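Local coordinates for mutual gliding motility protein C (MglC) (Myxococcus xanthus DK 1622, PDB 7CT3), which carries a Roadblock/LC7 domain and, as a component of the polarity control system in this bacterium, interacts with its paralog MglB, at residues W47-N52 with V74-V79; V82-S87 with V108-A113; S2-L7 with S29-Q34. All blocks are in the same frame, centred on the assembly; numbering follows the deposited sequence.

Interactions 2 and 3 lay helices 102-117 and 4-13 on one face of the antiparallel sheet; interaction 1 ties helix 44-61 to the turn between strands 71-75 and 79-87. Interactions 2 and 3 have centres 12 Å apart and meet where T112 CG2 lies 3.7 Å from H6 O. Interaction 1 is farther off, its centre 19 Å from that of interaction 2 and 20 Å from that of interaction 3, yet it touches both: V74 CG2 is 3.8 Å from M83 CE of interaction 2, and W47 CH2 is 3.8 Å from Q34 OE1 of interaction 3. The R84 side chain of interaction 2 is about 8 Å from the sodium ion bound at L64, T66 and V69.

Interaction 1: W47-N52 with V74-V79; sequences WVEYAN and VNSEKV
E49 clamps helix 44-61 to the turn between strands 71-75 and 79-87 by a polar contact, one carboxylate oxygen gripped by S76 and K78. E49 CG lies anti to the carbonyl carbon (chi1 -68°), and the stretched chain beyond it carries the carboxylate to the turn. S76 OG donates to E49 OE1 at 2.6 Å, on the anti side and 20° out of the carboxylate plane. K78 N reaches the same E49 OE1 at 3.0 Å from the syn side, 33° out of plane. The extended K78 chain crosses E49 at about a right angle, and K78 NZ stays 4.5 Å from E49 OE2, too far for a salt bridge. S76 OG also accepts from V79 N at 3.0 Å, an ST motif within the turn joining the two strands of this Roadblock/LC7 fold. An alanine in place of E49 would probably leave S76 OG and K78 N without their shared acceptor and weaken the tie between turn and helix. Beside the polar grip, V79 packs its CG2 4.0 Å from E49 CB and 3.9 Å from Y50 N. Just before the turn, V74 and N75 pair with a strand of the second subunit, which continues the sheet into that chain.

Interaction 2: V82-S87 with V108-A113; sequences VMRLVS and VLRVTA
L109 O accepts the helix bond from A113 N at 2.9 Å and a weak one from T112 N, and on the strand side R84 CD lies 3.9 Å from it. R84 is the strand residue most covered by the helix here. Its CG stands anti to the carbonyl carbon, and the chain stays stretched out as far as NE, passing A113 CB. The guanidinium then lies against R110: R110 CA sits over one face by R84 NE, 3.5 Å from that atom. R110 CG stands 3.6 Å above the R84 guanidinium plane, offset toward the rim. The two arginines run alongside, heading the same way, with their guanidinium planes 74° apart. R84 NH2 meets the aliphatic R110 CD at 3.7 Å; the bend at chi3 (58°) sets R110 NE apart, so the two like charges do not touch. R84 NH2 also has a long, weak ion pair with E71.

Deeper in, V82 and L109 overlap with their tips running opposite ways. L109 CD2 is 3.8 Å from V82 CG1 and presses on the strand backbone at V82 O, 3.3 Å away. L109 reaches L92 of the adjoining strand as well, while V86, which with S87 forms a classic beta bulge opposite Y90, packs on V116 and R117. The strand and helix segments run nearly parallel, 23° apart with axes 9.1 Å from each other, as befits the C-terminal helix of a Roadblock/LC7 domain lying on its central antiparallel sheet.

Interaction 3: S2-L7 with S29-Q34; sequences SFRTHL and SVDTFQ
R4 and D31 cross at about a right angle, their guanidinium and carboxylate planes 74° apart, in a salt bridge between helix 4-13 and strand 29-34. R4 approaches side-on and spends two nitrogens on a single oxygen: NE reaches D31 OD1 at 2.8 Å and NH1 reaches it at 2.9 Å. Both bonds arrive on the syn side, and the oxygen lies close to the guanidinium plane. The first bond of the R4 side chain points neither to the strand nor from it, and the bend at chi3 (-59°) brings NE to D31. On the anti side, D31 OD1 takes a third bond, from T32 N at 3.0 Å, so this oxygen is held by three donors; the nearby arginine is likely to favour the charged form of the aspartate.

V30 and D31 form a classic beta bulge opposite V22, and both turn toward segment 2-7, D31 to R4 on the helix and V30 to F3 ahead of it. The bulge lies in an outermost strand of this chain's Roadblock/LC7 sheet, on the face that helices 4-13 and 102-117 cover. F3 meets V30 by the edge of its ring, with V30 CG1 near the ring plane and 3.8 Å from F3 CE2; F3 also packs on V22 and on V116.

The L7 side chain sets out toward the strand, and its CD1 lies on the backbone between D31 and T32, 3.7 Å from T32 N. Alongside, L7 CB and F33 CB are 3.9 Å apart. With CG anti to the backbone N (chi1 -172°), the F33 ring turns off from the helix, and R4 CG sits near the plane of that ring, 4.5 Å from F33 CD2. L7 reaches beyond the edge strand to C20 and L92, carrying the helix packing into the middle of the sheet.

Interaction 1: W47-N52 with V74-V79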
loop_
_atom_site.group_PDB
_atom_site.type_symbol
_atom_site.label_atom_id
_atom_site.label_comp_id
_atom_site.label_asym_id
_atom_site.label_seq_id
_atom_site.Cartn_x
_atom_site.Cartn_y
_atom_site.Cartn_z
ATOM N N TRP A 47 16.484 4.915 6.456
ATOM C CA TRP A 47 17.082 3.561 6.620
ATOM C C TRP A 47 16.630 2.950 7.950
ATOM O O TRP A 47 16.339 1.746 7.975
ATOM C CB TRP A 47 18.608 3.607 6.504
ATOM C CG TRP A 47 19.078 3.813 5.097
ATOM C CD1 TRP A 47 19.744 4.895 4.598
ATOM C CD2 TRP A 47 18.880 2.918 3.990
ATOM N NE1 TRP A 47 19.988 4.726 3.262
ATOM C CE2 TRP A 47 19.470 3.524 2.861
ATOM C CE3 TRP A 47 18.278 1.663 3.849
ATOM C CZ2 TRP A 47 19.468 2.917 1.606
ATOM C CZ3 TRP A 47 18.281 1.062 2.609
ATOM C CH2 TRP A 47 18.866 1.683 1.506
ATOM N N VAL A 48 16.577 3.754 9.013
ATOM C CA VAL A 48 16.108 3.319 10.360
ATOM C C VAL A 48 14.660 2.825 10.238
ATOM O O VAL A 48 14.386 1.702 10.683
ATOM C CB VAL A 48 16.256 4.445 11.399
ATOM C CG1 VAL A 48 15.462 4.177 12.670
ATOM C CG2 VAL A 48 17.718 4.690 11.729
ATOM N N GLU A 49 13.770 3.622 9.640
ATOM C CA GLU A 49 12.335 3.256 9.505
ATOM C C GLU A 49 12.201 2.035 8.590
ATOM O O GLU A 49 11.396 1.145 8.931
ATOM C CB GLU A 49 11.504 4.448 9.032
ATOM C CG GLU A 49 11.430 5.538 10.082
ATOM C CD GLU A 49 10.262 6.492 9.955
ATOM O OE1 GLU A 49 9.539 6.409 8.947
ATOM O OE2 GLU A 49 10.083 7.317 10.866
ATOM N N TYR A 50 12.980 1.952 7.509
ATOM C CA TYR A 50 12.943 0.789 6.582
ATOM C C TYR A 50 13.275 -0.497 7.354
ATOM O O TYR A 50 12.530 -1.486 7.228
ATOM C CB TYR A 50 13.860 0.999 5.375
ATOM C CG TYR A 50 13.788 -0.102 4.346
ATOM C CD1 TYR A 50 12.606 -0.786 4.099
ATOM C CD2 TYR A 50 14.905 -0.465 3.610
ATOM C CE1 TYR A 50 12.538 -1.804 3.162
ATOM C CE2 TYR A 50 14.852 -1.479 2.666
ATOM C CZ TYR A 50 13.665 -2.151 2.442
ATOM O OH TYR A 50 13.599 -3.152 1.516
ATOM N N ALA A 51 14.345 -0.482 8.151
ATOM C CA ALA A 51 14.732 -1.603 9.037
ATOM C C ALA A 51 13.541 -1.976 9.928
ATOM O O ALA A 51 13.255 -3.168 10.066
ATOM C CB ALA A 51 15.940 -1.229 9.857
ATOM N N ASN A 52 12.852 -0.981 10.486
ATOM C CA ASN A 52 11.742 -1.186 11.455
ATOM C C ASN A 52 10.453 -1.617 10.738
ATOM O O ASN A 52 9.504 -1.975 11.452
ATOM C CB ASN A 52 11.529 0.063 12.313
ATOM C CG ASN A 52 12.682 0.311 13.261
ATOM O OD1 ASN A 52 13.434 -0.607 13.570
ATOM N ND2 ASN A 52 12.848 1.545 13.705
ATOM N N VAL A 74 3.371 -1.019 2.592
ATOM C CA VAL A 74 3.429 -0.759 4.056
ATOM C C VAL A 74 4.335 0.454 4.240
ATOM O O VAL A 74 5.540 0.348 3.914
ATOM C CB VAL A 74 3.914 -1.997 4.830
ATOM C CG1 VAL A 74 4.054 -1.715 6.315
ATOM C CG2 VAL A 74 2.996 -3.191 4.603
ATOM N N ASN A 75 3.759 1.571 4.685
ATOM C CA ASN A 75 4.411 2.902 4.651
ATOM C C ASN A 75 4.582 3.437 6.073
ATOM O O ASN A 75 3.714 3.186 6.928
ATOM C CB ASN A 75 3.621 3.890 3.790
ATOM C CG ASN A 75 3.479 3.441 2.351
ATOM O OD1 ASN A 75 4.267 2.632 1.863
ATOM N ND2 ASN A 75 2.478 3.967 1.663
ATOM N N SER A 76 5.680 4.151 6.295
ATOM C CA SER A 76 5.955 4.938 7.519
ATOM C C SER A 76 5.912 6.423 7.148
ATOM O O SER A 76 5.616 6.733 5.972
ATOM C CB SER A 76 7.278 4.543 8.108
ATOM O OG SER A 76 8.335 4.868 7.217
ATOM N N GLU A 77 6.201 7.300 8.105
ATOM C CA GLU A 77 6.325 8.761 7.867
ATOM C C GLU A 77 7.411 9.016 6.811
ATOM O O GLU A 77 7.187 9.870 5.947
ATOM C CB GLU A 77 6.612 9.491 9.183
ATOM C CG GLU A 77 5.420 9.503 10.126
ATOM C CD GLU A 77 5.640 10.205 11.457
ATOM O OE1 GLU A 77 6.676 10.892 11.607
ATOM O OE2 GLU A 77 4.770 10.062 12.345
ATOM N N LYS A 78 8.528 8.280 6.851
ATOM C CA LYS A 78 9.745 8.592 6.048
ATOM C C LYS A 78 9.930 7.624 4.870
ATOM O O LYS A 78 10.696 7.971 3.952
ATOM C CB LYS A 78 10.988 8.566 6.941
ATOM C CG LYS A 78 10.998 9.598 8.058
ATOM C CD LYS A 78 12.301 9.623 8.834
ATOM C CE LYS A 78 12.252 10.528 10.046
ATOM N NZ LYS A 78 13.411 10.301 10.942
ATOM N N VAL A 79 9.286 6.456 4.875
ATOM C CA VAL A 79 9.565 5.389 3.869
ATOM C C VAL A 79 8.249 4.862 3.311
ATOM O O VAL A 79 7.335 4.584 4.108
ATOM C CB VAL A 79 10.396 4.234 4.455
ATOM C CG1 VAL A 79 10.661 3.152 3.417
ATOM C CG2 VAL A 79 11.698 4.729 5.055
#

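Interaction 2: V82-S87 with V108-A113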
loop_
_atom_site.group_PDB
_atom_site.type_symbol
_atom_site.label_atom_id
_atom_site.label_comp_id
_atom_site.label_asym_id
_atom_site.label_seq_id
_atom_site.Cartn_x
_atom_site.Cartn_y
_atom_site.Cartn_z
ATOM N N VAL A 82 6.455 -0.672 -2.050
ATOM C CA VAL A 82 5.576 -1.325 -3.055
ATOM C C VAL A 82 6.096 -2.745 -3.211
ATOM O O VAL A 82 7.300 -2.928 -3.388
ATOM C CB VAL A 82 5.606 -0.599 -4.413
ATOM C CG1 VAL A 82 4.518 -1.128 -5.331
ATOM C CG2 VAL A 82 5.513 0.905 -4.264
HETATM N N MSE A 83 5.182 -3.717 -3.163
HETATM C CA MSE A 83 5.548 -5.118 -3.256
HETATM C C MSE A 83 4.641 -5.825 -4.257
HETATM O O MSE A 83 3.445 -5.543 -4.307
HETATM C CB MSE A 83 5.427 -5.783 -1.885
HETATM C CG MSE A 83 6.391 -5.251 -0.866
HETATM SE SE MSE A 83 5.962 -5.991 0.876
HETATM C CE MSE A 83 4.570 -4.784 1.547
ATOM N N ARG A 84 5.238 -6.746 -5.026
ATOM C CA ARG A 84 4.518 -7.600 -5.958
ATOM C C ARG A 84 5.043 -9.035 -5.849
ATOM O O ARG A 84 6.209 -9.222 -5.445
ATOM C CB ARG A 84 4.675 -7.106 -7.400
ATOM C CG ARG A 84 3.934 -5.811 -7.693
ATOM C CD ARG A 84 3.923 -5.443 -9.164
ATOM N NE ARG A 84 2.906 -4.423 -9.356
ATOM C CZ ARG A 84 1.663 -4.634 -9.777
ATOM N NH1 ARG A 84 1.254 -5.839 -10.139
ATOM N NH2 ARG A 84 0.833 -3.614 -9.866
ATOM N N LEU A 85 4.206 -10.007 -6.213
ATOM C CA LEU A 85 4.533 -11.454 -6.173
ATOM C C LEU A 85 5.435 -11.805 -7.359
ATOM O O LEU A 85 5.129 -11.381 -8.481
ATOM C CB LEU A 85 3.230 -12.256 -6.219
ATOM C CG LEU A 85 3.368 -13.739 -5.887
ATOM C CD1 LEU A 85 3.790 -13.926 -4.438
ATOM C CD2 LEU A 85 2.066 -14.472 -6.169
ATOM N N VAL A 86 6.506 -12.563 -7.125
ATOM C CA VAL A 86 7.379 -13.066 -8.228
ATOM C C VAL A 86 7.288 -14.598 -8.314
ATOM O O VAL A 86 7.491 -15.119 -9.418
ATOM C CB VAL A 86 8.826 -12.552 -8.111
ATOM C CG1 VAL A 86 8.931 -11.093 -8.533
ATOM C CG2 VAL A 86 9.396 -12.734 -6.725
ATOM N N SER A 87 6.979 -15.298 -7.219
ATOM C CA SER A 87 6.733 -16.766 -7.218
ATOM C C SER A 87 6.013 -17.161 -5.932
ATOM O O SER A 87 5.855 -16.338 -5.036
ATOM C CB SER A 87 8.028 -17.532 -7.407
ATOM O OG SER A 87 8.721 -17.693 -6.179
ATOM N N VAL A 108 6.869 1.517 -12.287
ATOM C CA VAL A 108 8.142 0.831 -12.656
ATOM C C VAL A 108 8.141 -0.593 -12.073
ATOM O O VAL A 108 8.563 -1.518 -12.785
ATOM C CB VAL A 108 9.375 1.643 -12.226
ATOM C CG1 VAL A 108 10.653 0.840 -12.401
ATOM C CG2 VAL A 108 9.465 2.955 -12.992
ATOM N N LEU A 109 7.675 -0.793 -10.838
ATOM C CA LEU A 109 7.673 -2.158 -10.251
ATOM C C LEU A 109 6.707 -3.054 -11.036
ATOM O O LEU A 109 7.046 -4.234 -11.244
ATOM C CB LEU A 109 7.331 -2.130 -8.760
ATOM C CG LEU A 109 7.884 -3.329 -7.994
ATOM C CD1 LEU A 109 9.405 -3.264 -7.924
ATOM C CD2 LEU A 109 7.288 -3.432 -6.603
ATOM N N ARG A 110 5.562 -2.523 -11.472
ATOM C CA ARG A 110 4.568 -3.292 -12.271
ATOM C C ARG A 110 5.221 -3.745 -13.585
ATOM O O ARG A 110 5.011 -4.904 -13.983
ATOM C CB ARG A 110 3.294 -2.475 -12.518
ATOM C CG ARG A 110 2.202 -3.247 -13.243
ATOM C CD ARG A 110 0.881 -2.502 -13.348
ATOM N NE ARG A 110 1.000 -1.215 -14.029
ATOM C CZ ARG A 110 1.024 -1.029 -15.355
ATOM N NH1 ARG A 110 0.948 -2.049 -16.196
ATOM N NH2 ARG A 110 1.135 0.196 -15.837
ATOM N N VAL A 111 6.004 -2.872 -14.219
ATOM C CA VAL A 111 6.714 -3.158 -15.500
ATOM C C VAL A 111 7.829 -4.191 -15.267
ATOM O O VAL A 111 8.039 -5.036 -16.152
ATOM C CB VAL A 111 7.266 -1.860 -16.117
ATOM C CG1 VAL A 111 8.275 -2.135 -17.223
ATOM C CG2 VAL A 111 6.139 -0.968 -16.620
ATOM N N THR A 112 8.529 -4.119 -14.133
ATOM C CA THR A 112 9.755 -4.919 -13.864
ATOM C C THR A 112 9.397 -6.320 -13.342
ATOM O O THR A 112 10.159 -7.257 -13.638
ATOM C CB THR A 112 10.692 -4.163 -12.915
ATOM O OG1 THR A 112 10.874 -2.847 -13.443
ATOM C CG2 THR A 112 12.035 -4.840 -12.756
ATOM N N ALA A 113 8.297 -6.472 -12.595
ATOM C CA ALA A 113 7.921 -7.737 -11.914
ATOM C C ALA A 113 7.950 -8.926 -12.880
ATOM O O ALA A 113 8.516 -9.961 -12.541
ATOM C CB ALA A 113 6.579 -7.601 -11.235
#

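Interaction 3: S2-L7 with S29-Q34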
loop_
_atom_site.group_PDB
_atom_site.type_symbol
_atom_site.label_atom_id
_atom_site.label_comp_id
_atom_site.label_asym_id
_atom_site.label_seq_id
_atom_site.Cartn_x
_atom_site.Cartn_y
_atom_site.Cartn_z
ATOM N N SER A 2 20.531 -13.500 -11.204
ATOM C CA SER A 2 20.007 -13.115 -12.506
ATOM C C SER A 2 19.089 -11.889 -12.379
ATOM O O SER A 2 18.834 -11.243 -13.416
ATOM C CB SER A 2 19.283 -14.265 -13.156
ATOM O OG SER A 2 20.175 -15.333 -13.427
ATOM N N PHE A 3 18.611 -11.583 -11.168
ATOM C CA PHE A 3 17.633 -10.495 -10.889
ATOM C C PHE A 3 18.302 -9.119 -10.845
ATOM O O PHE A 3 17.596 -8.136 -11.101
ATOM C CB PHE A 3 16.962 -10.647 -9.520
ATOM C CG PHE A 3 16.334 -11.985 -9.239
ATOM C CD1 PHE A 3 15.518 -12.601 -10.173
ATOM C CD2 PHE A 3 16.532 -12.609 -8.017
ATOM C CE1 PHE A 3 14.927 -13.826 -9.899
ATOM C CE2 PHE A 3 15.943 -13.834 -7.746
ATOM C CZ PHE A 3 15.142 -14.439 -8.687
ATOM N N ARG A 4 19.575 -9.026 -10.448
ATOM C CA ARG A 4 20.105 -7.746 -9.905
ATOM C C ARG A 4 20.022 -6.631 -10.953
ATOM O O ARG A 4 19.739 -5.492 -10.547
ATOM C CB ARG A 4 21.527 -7.846 -9.354
ATOM C CG ARG A 4 21.866 -6.631 -8.501
ATOM C CD ARG A 4 23.143 -6.746 -7.718
ATOM N NE ARG A 4 23.134 -7.873 -6.802
ATOM C CZ ARG A 4 24.218 -8.342 -6.194
ATOM N NH1 ARG A 4 24.129 -9.376 -5.374
ATOM N NH2 ARG A 4 25.391 -7.777 -6.413
ATOM N N THR A 5 20.252 -6.930 -12.234
ATOM C CA THR A 5 20.154 -5.934 -13.340
ATOM C C THR A 5 18.768 -5.271 -13.310
ATOM O O THR A 5 18.690 -4.038 -13.514
ATOM C CB THR A 5 20.472 -6.566 -14.702
ATOM O OG1 THR A 5 20.572 -5.489 -15.632
ATOM C CG2 THR A 5 19.439 -7.562 -15.180
ATOM N N HIS A 6 17.713 -6.047 -13.046
ATOM C CA HIS A 6 16.309 -5.555 -12.988
ATOM C C HIS A 6 16.119 -4.681 -11.742
ATOM O O HIS A 6 15.467 -3.630 -11.861
ATOM C CB HIS A 6 15.322 -6.726 -13.035
ATOM C CG HIS A 6 15.471 -7.576 -14.250
ATOM N ND1 HIS A 6 15.459 -7.046 -15.523
ATOM C CD2 HIS A 6 15.636 -8.909 -14.393
ATOM C CE1 HIS A 6 15.611 -8.014 -16.401
ATOM N NE2 HIS A 6 15.722 -9.168 -15.736
ATOM N N LEU A 7 16.678 -5.097 -10.600
ATOM C CA LEU A 7 16.587 -4.351 -9.314
ATOM C C LEU A 7 17.287 -3.000 -9.486
ATOM O O LEU A 7 16.738 -1.985 -9.024
ATOM C CB LEU A 7 17.226 -5.161 -8.181
ATOM C CG LEU A 7 16.686 -6.576 -7.968
ATOM C CD1 LEU A 7 17.389 -7.246 -6.799
ATOM C CD2 LEU A 7 15.181 -6.572 -7.751
ATOM N N SER A 29 16.211 -12.707 2.573
ATOM C CA SER A 29 16.487 -11.860 1.383
ATOM C C SER A 29 17.336 -12.663 0.393
ATOM O O SER A 29 18.252 -13.395 0.831
ATOM C CB SER A 29 17.131 -10.543 1.745
ATOM O OG SER A 29 18.301 -10.740 2.522
ATOM N N VAL A 30 17.005 -12.554 -0.890
ATOM C CA VAL A 30 17.652 -13.298 -2.008
ATOM C C VAL A 30 18.646 -12.369 -2.712
ATOM O O VAL A 30 19.773 -12.789 -2.948
ATOM C CB VAL A 30 16.590 -13.827 -2.989
ATOM C CG1 VAL A 30 17.222 -14.484 -4.202
ATOM C CG2 VAL A 30 15.627 -14.782 -2.303
ATOM N N ASP A 31 18.221 -11.161 -3.074
ATOM C CA ASP A 31 19.066 -10.203 -3.834
ATOM C C ASP A 31 18.554 -8.787 -3.572
ATOM O O ASP A 31 17.378 -8.636 -3.195
ATOM C CB ASP A 31 19.097 -10.548 -5.327
ATOM C CG ASP A 31 20.390 -10.164 -6.034
ATOM O OD1 ASP A 31 21.205 -9.434 -5.426
ATOM O OD2 ASP A 31 20.581 -10.608 -7.186
ATOM N N THR A 32 19.426 -7.793 -3.738
ATOM C CA THR A 32 19.089 -6.359 -3.569
ATOM C C THR A 32 19.944 -5.516 -4.510
ATOM O O THR A 32 21.013 -6.000 -4.963
ATOM C CB THR A 32 19.261 -5.892 -2.114
ATOM O OG1 THR A 32 18.435 -4.745 -1.923
ATOM C CG2 THR A 32 20.686 -5.540 -1.747
ATOM N N PHE A 33 19.464 -4.307 -4.790
ATOM C CA PHE A 33 20.278 -3.163 -5.264
ATOM C C PHE A 33 19.904 -1.939 -4.421
ATOM O O PHE A 33 18.713 -1.593 -4.393
ATOM C CB PHE A 33 20.072 -2.903 -6.755
ATOM C CG PHE A 33 21.027 -1.867 -7.282
ATOM C CD1 PHE A 33 20.733 -0.516 -7.176
ATOM C CD2 PHE A 33 22.256 -2.240 -7.807
ATOM C CE1 PHE A 33 21.632 0.440 -7.626
ATOM C CE2 PHE A 33 23.149 -1.282 -8.262
ATOM C CZ PHE A 33 22.836 0.055 -8.168
ATOM N N GLN A 34 20.883 -1.338 -3.738
ATOM C CA GLN A 34 20.682 -0.158 -2.855
ATOM C C GLN A 34 21.209 1.101 -3.547
ATOM O O GLN A 34 22.274 1.023 -4.202
ATOM C CB GLN A 34 21.386 -0.344 -1.512
ATOM C CG GLN A 34 20.808 -1.478 -0.684
ATOM C CD GLN A 34 21.143 -1.372 0.784
ATOM O OE1 GLN A 34 21.904 -0.508 1.221
ATOM N NE2 GLN A 34 20.569 -2.269 1.563
#